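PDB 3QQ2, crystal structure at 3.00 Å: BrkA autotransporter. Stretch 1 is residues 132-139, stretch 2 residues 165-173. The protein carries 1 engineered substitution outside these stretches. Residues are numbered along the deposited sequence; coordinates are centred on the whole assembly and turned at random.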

# COMPACT_ATOMS: atom_id res chain seq x y z
N ASP A 132 8.05 -2.38 2.90
CA ASP A 132 9.36 -2.36 3.51
C ASP A 132 9.69 -0.95 3.97
O ASP A 132 9.90 -0.08 3.14
CB ASP A 132 10.35 -2.76 2.44
CG ASP A 132 11.23 -3.88 2.87
OD1 ASP A 132 11.81 -3.75 3.96
OD2 ASP A 132 11.32 -4.88 2.12
N TYR A 133 9.73 -0.71 5.28
CA TYR A 133 10.00 0.65 5.77
C TYR A 133 10.47 0.76 7.22
O TYR A 133 10.25 -0.14 8.03
CB TYR A 133 8.76 1.51 5.60
CG TYR A 133 7.56 0.91 6.27
CD1 TYR A 133 6.80 -0.05 5.61
CD2 TYR A 133 7.18 1.29 7.56
CE1 TYR A 133 5.69 -0.63 6.21
CE2 TYR A 133 6.09 0.72 8.17
CZ TYR A 133 5.34 -0.24 7.48
OH TYR A 133 4.23 -0.83 8.03
N ARG A 134 11.11 1.90 7.54
CA ARG A 134 11.53 2.23 8.91
C ARG A 134 10.47 3.10 9.57
O ARG A 134 9.73 3.80 8.91
CB ARG A 134 12.90 2.94 8.95
CG ARG A 134 14.10 2.13 8.39
CD ARG A 134 15.52 2.67 8.85
NE ARG A 134 16.08 1.98 10.03
CZ ARG A 134 16.27 2.52 11.24
NH1 ARG A 134 15.96 3.81 11.46
NH2 ARG A 134 16.79 1.78 12.25
N THR A 135 10.43 3.02 10.90
CA THR A 135 9.42 3.68 11.73
C THR A 135 10.04 4.03 13.08
O THR A 135 11.06 3.46 13.47
CB THR A 135 8.25 2.73 11.93
OG1 THR A 135 7.38 2.84 10.81
CG2 THR A 135 7.47 3.08 13.18
N SER A 136 9.40 4.96 13.80
CA SER A 136 9.89 5.36 15.12
C SER A 136 8.91 5.11 16.23
O SER A 136 7.72 5.34 16.06
CB SER A 136 10.29 6.84 15.14
OG SER A 136 11.64 6.97 14.75
N GLY A 137 9.41 4.64 17.36
CA GLY A 137 8.57 4.45 18.53
C GLY A 137 9.13 5.05 19.79
O GLY A 137 10.33 5.20 19.95
N ALA A 138 8.24 5.39 20.69
CA ALA A 138 8.61 5.72 22.03
C ALA A 138 7.62 5.01 22.93
O ALA A 138 6.48 4.75 22.55
CB ALA A 138 8.51 7.18 22.22
N ALA A 139 8.05 4.69 24.14
CA ALA A 139 7.18 4.07 25.10
C ALA A 139 7.58 4.59 26.45
O ALA A 139 8.76 4.50 26.83
CB ALA A 139 7.32 2.59 25.04
N TRP A 165 2.53 4.81 24.70
CA TRP A 165 3.48 4.72 23.60
C TRP A 165 2.96 5.18 22.26
O TRP A 165 1.75 5.09 22.00
CB TRP A 165 4.04 3.31 23.50
CG TRP A 165 3.06 2.31 23.17
CD1 TRP A 165 2.37 1.56 24.04
CD2 TRP A 165 2.66 1.91 21.86
NE1 TRP A 165 1.54 0.70 23.37
CE2 TRP A 165 1.70 0.90 22.02
CE3 TRP A 165 3.00 2.33 20.57
CZ2 TRP A 165 1.07 0.28 20.93
CZ3 TRP A 165 2.38 1.71 19.48
CH2 TRP A 165 1.43 0.70 19.67
N ARG A 166 3.88 5.69 21.43
CA ARG A 166 3.54 6.09 20.08
C ARG A 166 4.43 5.44 19.05
O ARG A 166 5.62 5.29 19.22
CB ARG A 166 3.53 7.61 19.87
CG ARG A 166 2.49 7.98 18.76
CD ARG A 166 2.84 9.17 17.84
NE ARG A 166 2.27 10.44 18.30
CZ ARG A 166 2.97 11.44 18.85
NH1 ARG A 166 4.29 11.35 19.03
NH2 ARG A 166 2.34 12.55 19.22
N THR A 167 3.80 5.09 17.94
CA THR A 167 4.46 4.60 16.77
C THR A 167 4.30 5.70 15.72
O THR A 167 3.32 6.45 15.78
CB THR A 167 3.81 3.28 16.36
OG1 THR A 167 4.80 2.25 16.41
CG2 THR A 167 3.12 3.32 14.97
N SER A 168 5.26 5.82 14.80
CA SER A 168 5.22 6.86 13.76
C SER A 168 4.55 6.34 12.51
O SER A 168 4.49 5.12 12.32
CB SER A 168 6.63 7.38 13.43
OG SER A 168 7.39 6.43 12.71
N GLY A 169 4.06 7.25 11.68
CA GLY A 169 3.40 6.88 10.43
C GLY A 169 4.27 7.10 9.21
O GLY A 169 5.38 7.63 9.33
N LYS A 170 3.77 6.67 8.05
CA LYS A 170 4.37 6.92 6.73
C LYS A 170 3.28 6.73 5.70
O LYS A 170 2.40 5.90 5.89
CB LYS A 170 5.52 5.94 6.42
CG LYS A 170 6.91 6.48 6.70
CD LYS A 170 8.01 5.50 6.27
CE LYS A 170 9.43 6.09 6.48
NZ LYS A 170 10.56 5.16 6.10
N ARG A 171 3.34 7.49 4.61
CA ARG A 171 2.33 7.44 3.54
C ARG A 171 2.84 8.11 2.27
O ARG A 171 3.24 9.28 2.30
CB ARG A 171 1.03 8.12 3.99
CG ARG A 171 -0.08 8.24 2.93
CD ARG A 171 -0.95 9.45 3.25
NE ARG A 171 -0.81 9.79 4.67
CZ ARG A 171 -1.38 10.82 5.28
NH1 ARG A 171 -2.16 11.67 4.60
NH2 ARG A 171 -1.16 11.01 6.58
N TYR A 172 2.83 7.37 1.16
CA TYR A 172 3.23 7.89 -0.17
C TYR A 172 2.11 7.64 -1.18
O TYR A 172 0.97 7.38 -0.78
CB TYR A 172 4.59 7.30 -0.62
CG TYR A 172 5.06 6.07 0.15
CD1 TYR A 172 5.43 4.91 -0.53
CD2 TYR A 172 5.15 6.07 1.55
CE1 TYR A 172 5.87 3.77 0.17
CE2 TYR A 172 5.58 4.94 2.26
CZ TYR A 172 5.93 3.80 1.55
OH TYR A 172 6.35 2.70 2.24
N ARG A 173 2.39 7.74 -2.48
CA ARG A 173 1.35 7.50 -3.47
C ARG A 173 1.77 7.57 -4.94
O ARG A 173 2.11 8.63 -5.47
CB ARG A 173 0.14 8.41 -3.19
CG ARG A 173 0.33 9.90 -3.45
CD ARG A 173 -0.40 10.29 -4.74
NE ARG A 173 -0.75 11.71 -4.80
CZ ARG A 173 -1.83 12.25 -4.23
NH1 ARG A 173 -2.67 11.51 -3.52
NH2 ARG A 173 -2.06 13.55 -4.35

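How does the contact begin at Trp165? Here stretch 2 is a strand running antiparallel to stretch 1, and Trp165 faces Ala139 in a non-hydrogen-bonded pair, their CA atoms 4.0 Å apart. Both side chains lie on the same face of the sheet, and the methyl of Ala139 is small enough to sit close beside the tryptophan, CB of Ala139 being 3.7 Å from CB of Trp165. The indole itself leads away from stretch 1, so the contact rests largely on the base of the side chain.

What ties the backbones together? Arg166 pairs with Ala138 through two hydrogen bonds: Arg166 N donates to Ala138 O and Ala138 N to Arg166 O, each at 3.0 Å. The long arginine side chain leaves on the other face and ends in an exposed position, contributing little here. Next, Thr167 pairs with Gly137, with Thr167 CA 3.4 Å from Ser136 O and Gly137 CA 3.1 Å from Arg166 O, both CA-H...O contacts.

Why does Ser168 matter where the ladder gives out? Its short side chain points toward stretch 1, in the p rotamer, and its hydroxyl stands in for a backbone acceptor: Ser136 N donates to Ser168 OG at 2.7 Å, almost linearly. A weak bond from Ser168 N to Ser136 O, 2.8 Å, completes the pair. Ser168 OG also lies 3.4 Å from CG2 of buried Thr135.

How is contact kept once the strands diverge? Beyond Gly169, the axes of the strands come no closer than 9.5 Å, and side chains span the gap. Lys170 is extended from chi2 to chi4, long enough for NZ to give Arg134 O a weak hydrogen bond at 3.2 Å. Tyr172 also points toward stretch 1, its OH reaching 4.3 Å from CB of buried Tyr133.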